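Local coordinates for protein urocanate hydratase (Paenibacillus sp. Soil724D2, PDB 7NED) that binds NAD+ and urocanate and, as a thiourocanate hydratase, probably adds water to thiourocanate during bacterial ergothioneine catabolism, at residues P350-L356 and P427-D433. Sequence-based numbering, arbitrary orientation.
Sequences PFRWVAL and PIAFSRD. With URO ((2E)-3-(1H-imidazol-4-yl)acrylic acid), chain B.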
ATOM      1  N   PRO A 350       7.147 -19.384  -5.939  1.00 16.57           N
ATOM      2  CA  PRO A 350       8.558 -19.590  -5.533  1.00 14.85           C
ATOM      3  C   PRO A 350       8.780 -19.730  -4.033  1.00 18.32           C
ATOM      4  O   PRO A 350       9.519 -18.971  -3.403  1.00 16.10           O
ATOM      5  CB  PRO A 350       9.253 -18.355  -6.126  1.00 15.20           C
ATOM      6  CG  PRO A 350       8.145 -17.315  -6.267  1.00 16.13           C
ATOM      7  CD  PRO A 350       6.973 -18.131  -6.699  1.00 15.41           C
ATOM      8  N   PHE A 351       8.216 -20.796  -3.473  1.00 15.47           N
ATOM      9  CA  PHE A 351       8.340 -21.069  -2.049  1.00 15.89           C
ATOM     10  C   PHE A 351       9.760 -21.542  -1.741  1.00 15.43           C
ATOM     11  O   PHE A 351      10.400 -22.183  -2.570  1.00 16.75           O
ATOM     12  CB  PHE A 351       7.231 -22.068  -1.680  1.00 13.97           C
ATOM     13  CG  PHE A 351       7.122 -22.374  -0.227  1.00 18.30           C
ATOM     14  CD1 PHE A 351       6.645 -21.341   0.615  1.00 14.70           C
ATOM     15  CD2 PHE A 351       6.959 -23.670   0.208  1.00 16.99           C
ATOM     16  CE1 PHE A 351       6.399 -21.546   1.955  1.00 17.79           C
ATOM     17  CE2 PHE A 351       6.645 -23.912   1.549  1.00 16.45           C
ATOM     18  CZ  PHE A 351       6.351 -22.840   2.434  1.00 18.05           C
ATOM     19  N   ARG A 352      10.292 -21.149  -0.595  1.00 15.57           N
ATOM     20  CA  ARG A 352      11.694 -21.438  -0.293  1.00 16.80           C
ATOM     21  C   ARG A 352      11.838 -21.618   1.208  1.00 14.03           C
ATOM     22  O   ARG A 352      10.992 -21.181   1.987  1.00 16.30           O
ATOM     23  CB  ARG A 352      12.600 -20.309  -0.804  1.00 16.30           C
ATOM     24  CG  ARG A 352      12.192 -18.942  -0.171  1.00 16.95           C
ATOM     25  CD  ARG A 352      12.866 -17.737  -0.819  1.00 17.84           C
ATOM     26  NE  ARG A 352      12.608 -17.604  -2.263  1.00 18.01           N
ATOM     27  CZ  ARG A 352      13.090 -16.609  -3.006  1.00 18.17           C
ATOM     28  NH1 ARG A 352      13.815 -15.641  -2.440  1.00 17.71           N
ATOM     29  NH2 ARG A 352      12.880 -16.585  -4.318  1.00 16.69           N
ATOM     30  N   TRP A 353      12.931 -22.247   1.625  1.00 14.62           N
ATOM     31  CA  TRP A 353      13.155 -22.434   3.047  1.00 14.61           C
ATOM     32  C   TRP A 353      14.647 -22.425   3.317  1.00 15.42           C
ATOM     33  O   TRP A 353      15.451 -22.672   2.429  1.00 15.04           O
ATOM     34  CB  TRP A 353      12.501 -23.726   3.553  1.00 14.96           C
ATOM     35  CG  TRP A 353      12.729 -24.917   2.685  1.00 17.42           C
ATOM     36  CD1 TRP A 353      13.653 -25.904   2.886  1.00 13.62           C
ATOM     37  CD2 TRP A 353      11.987 -25.291   1.515  1.00 16.91           C
ATOM     38  NE1 TRP A 353      13.524 -26.861   1.923  1.00 15.35           N
ATOM     39  CE2 TRP A 353      12.531 -26.501   1.054  1.00 15.15           C
ATOM     40  CE3 TRP A 353      10.922 -24.706   0.805  1.00 16.20           C
ATOM     41  CZ2 TRP A 353      12.069 -27.148  -0.087  1.00 14.97           C
ATOM     42  CZ3 TRP A 353      10.449 -25.354  -0.342  1.00 13.59           C
ATOM     43  CH2 TRP A 353      11.019 -26.565  -0.772  1.00 16.77           C
ATOM     44  N   VAL A 354      15.010 -22.075   4.543  1.00 14.63           N
ATOM     45  CA  VAL A 354      16.406 -21.884   4.917  1.00 16.68           C
ATOM     46  C   VAL A 354      16.700 -22.673   6.179  1.00 19.02           C
ATOM     47  O   VAL A 354      15.956 -22.572   7.159  1.00 16.27           O
ATOM     48  CB  VAL A 354      16.716 -20.396   5.132  1.00 16.99           C
ATOM     49  CG1 VAL A 354      18.163 -20.187   5.652  1.00 18.53           C
ATOM     50  CG2 VAL A 354      16.503 -19.639   3.811  1.00 15.28           C
ATOM     51  N   ALA A 355      17.807 -23.422   6.170  1.00 14.87           N
ATOM     52  CA  ALA A 355      18.221 -24.180   7.354  1.00 17.29           C
ATOM     53  C   ALA A 355      18.989 -23.232   8.271  1.00 18.72           C
ATOM     54  O   ALA A 355      20.179 -22.997   8.080  1.00 17.57           O
ATOM     55  CB  ALA A 355      19.083 -25.371   6.947  1.00 16.93           C
ATOM     56  N   LEU A 356      18.304 -22.661   9.262  1.00 17.71           N
ATOM     57  CA  LEU A 356      18.939 -21.683  10.142  1.00 16.87           C
ATOM     58  C   LEU A 356      20.079 -22.281  10.961  1.00 19.69           C
ATOM     59  O   LEU A 356      20.958 -21.537  11.433  1.00 20.49           O
ATOM     60  CB  LEU A 356      17.885 -21.092  11.066  1.00 15.26           C
ATOM     61  CG  LEU A 356      16.786 -20.368  10.281  1.00 16.03           C
ATOM     62  CD1 LEU A 356      15.481 -20.283  11.093  1.00 16.45           C
ATOM     63  CD2 LEU A 356      17.241 -18.979   9.862  1.00 14.94           C
ATOM     64  N   PRO A 427      15.770 -24.870  13.660  1.00 17.62           N
ATOM     65  CA  PRO A 427      14.559 -24.375  13.000  1.00 15.52           C
ATOM     66  C   PRO A 427      14.768 -24.051  11.532  1.00 15.46           C
ATOM     67  O   PRO A 427      15.883 -23.857  11.046  1.00 16.32           O
ATOM     68  CB  PRO A 427      14.209 -23.105  13.797  1.00 14.99           C
ATOM     69  CG  PRO A 427      14.838 -23.353  15.145  1.00 20.98           C
ATOM     70  CD  PRO A 427      16.146 -24.048  14.816  1.00 17.95           C
ATOM     71  N   ILE A 428      13.648 -23.945  10.829  1.00 16.41           N
ATOM     72  CA  ILE A 428      13.639 -23.713   9.389  1.00 15.43           C
ATOM     73  C   ILE A 428      12.818 -22.459   9.122  1.00 16.12           C
ATOM     74  O   ILE A 428      11.714 -22.300   9.659  1.00 16.67           O
ATOM     75  CB  ILE A 428      13.056 -24.914   8.619  1.00 16.77           C
ATOM     76  CG1 ILE A 428      13.838 -26.202   8.932  1.00 13.44           C
ATOM     77  CG2 ILE A 428      12.952 -24.600   7.123  1.00 14.51           C
ATOM     78  CD1 ILE A 428      15.290 -26.205   8.383  1.00 15.36           C
ATOM     79  N   ALA A 429      13.345 -21.572   8.302  1.00 16.17           N
ATOM     80  CA  ALA A 429      12.584 -20.391   7.912  1.00 16.61           C
ATOM     81  C   ALA A 429      11.971 -20.652   6.551  1.00 16.72           C
ATOM     82  O   ALA A 429      12.632 -21.212   5.672  1.00 16.44           O
ATOM     83  CB  ALA A 429      13.478 -19.154   7.859  1.00 15.02           C
ATOM     84  N   PHE A 430      10.699 -20.271   6.389  1.00 15.34           N
ATOM     85  CA  PHE A 430       9.982 -20.387   5.126  1.00 14.15           C
ATOM     86  C   PHE A 430       9.693 -19.000   4.568  1.00 18.90           C
ATOM     87  O   PHE A 430       9.310 -18.086   5.303  1.00 14.75           O
ATOM     88  CB  PHE A 430       8.663 -21.132   5.303  1.00 16.29           C
ATOM     89  CG  PHE A 430       8.825 -22.615   5.472  1.00 17.05           C
ATOM     90  CD1 PHE A 430       8.915 -23.186   6.742  1.00 15.58           C
ATOM     91  CD2 PHE A 430       8.920 -23.443   4.336  1.00 15.02           C
ATOM     92  CE1 PHE A 430       9.078 -24.587   6.872  1.00 20.37           C
ATOM     93  CE2 PHE A 430       9.065 -24.793   4.463  1.00 15.09           C
ATOM     94  CZ  PHE A 430       9.169 -25.368   5.737  1.00 16.82           C
ATOM     95  N   SER A 431       9.863 -18.839   3.268  1.00 16.00           N
ATOM     96  CA  SER A 431       9.447 -17.562   2.694  1.00 14.45           C
ATOM     97  C   SER A 431       9.182 -17.796   1.213  1.00 17.27           C
ATOM     98  O   SER A 431       8.855 -18.916   0.797  1.00 15.84           O
ATOM     99  CB  SER A 431      10.494 -16.471   2.976  1.00 13.82           C
ATOM    100  OG  SER A 431      10.061 -15.186   2.494  1.00 17.25           O
ATOM    101  N   ARG A 432       9.277 -16.735   0.424  1.00 15.80           N
ATOM    102  CA  ARG A 432       9.056 -16.879  -0.995  1.00 16.09           C
ATOM    103  C   ARG A 432       9.492 -15.579  -1.642  1.00 15.97           C
ATOM    104  O   ARG A 432       9.676 -14.557  -0.976  1.00 15.64           O
ATOM    105  CB  ARG A 432       7.589 -17.187  -1.314  1.00 13.15           C
ATOM    106  CG  ARG A 432       6.604 -16.144  -0.638  1.00 13.37           C
ATOM    107  CD  ARG A 432       5.214 -16.051  -1.331  1.00 12.88           C
ATOM    108  NE  ARG A 432       4.304 -15.192  -0.553  1.00 13.55           N
ATOM    109  CZ  ARG A 432       4.333 -13.854  -0.562  1.00 12.54           C
ATOM    110  NH1 ARG A 432       5.228 -13.225  -1.311  1.00 12.34           N
ATOM    111  NH2 ARG A 432       3.460 -13.144   0.180  1.00 12.86           N
ATOM    112  N   ASP A 433       9.673 -15.636  -2.947  1.00 13.28           N
ATOM    113  CA  ASP A 433       9.785 -14.388  -3.684  1.00 16.65           C
ATOM    114  C   ASP A 433       8.452 -13.654  -3.614  1.00 13.99           C
ATOM    115  O   ASP A 433       7.421 -14.242  -3.271  1.00 14.79           O
ATOM    116  CB  ASP A 433      10.170 -14.659  -5.145  1.00 18.04           C
ATOM    117  CG  ASP A 433      10.660 -13.393  -5.861  1.00 21.15           C
ATOM    118  OD1 ASP A 433      10.840 -12.331  -5.205  1.00 20.58           O
ATOM    119  OD2 ASP A 433      10.880 -13.466  -7.079  1.00 27.62           O
TER
HETATM  120  OAA URO B 701      14.248 -14.654  -5.443  0.69 21.59           O
HETATM  121  CAI URO B 701      14.551 -13.511  -4.898  0.69 14.42           C
HETATM  122  OAB URO B 701      15.037 -13.415  -3.842  0.69 14.11           O
HETATM  123  CAC URO B 701      14.240 -12.263  -5.615  0.69 25.17           C
HETATM  124  CAD URO B 701      13.670 -12.314  -6.791  0.69 26.90           C
HETATM  125  CAJ URO B 701      13.452 -11.024  -7.331  0.69 25.48           C
HETATM  126  CAF URO B 701      13.162 -10.693  -8.622  0.69 28.08           C
HETATM  127  NAH URO B 701      13.203  -9.336  -8.798  0.69 29.29           N
HETATM  128  CAE URO B 701      13.508  -8.854  -7.614  0.69 24.87           C
HETATM  129  NAG URO B 701      13.671  -9.831  -6.696  0.69 26.80           N
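Arg352 and Val354 pair with Ser431 and Ala429 through two backbone hydrogen bonds each, as strands 351-355 and 428-432 run antiparallel at 152°; Ser431 N to Arg352 O measures 2.9 Å. On one face of the sheet, Phe351 and Phe430 lie near parallel but slid apart, planes at 16°, with Phe351 CZ 3.3 Å from Phe430 CD2. Trp353 adds a CH-pi contact, its CB standing 4.1 Å from the centroid of the Phe430 ring, off-centre. Helices 360-373 and 407-420 cover this aromatic cluster. Arg352 leaves by the other face. Its chain bends about the CG-CD bond (chi3 58°), carrying the guanidinium across the strand end, where Asp433 N lies 3.4 Å above its plane. There Arg352 grips the urocanate carboxylate with both terminal nitrogens: NH1 reaches OAB at 2.9 Å, nearly straight, and NH2 reaches OAA at 2.6 Å. A leucine in its place would probably leave the carboxylate without this two-pronged, charged anchor. Asp433 flanks the ligand further along, OD2 coming 3.0 Å from CAD of its propenoate chain. In the urocanase C-terminal region, neighbouring inner strands of a mixed sheet thus bring Arg352 and Asp433 into the urocanate pocket.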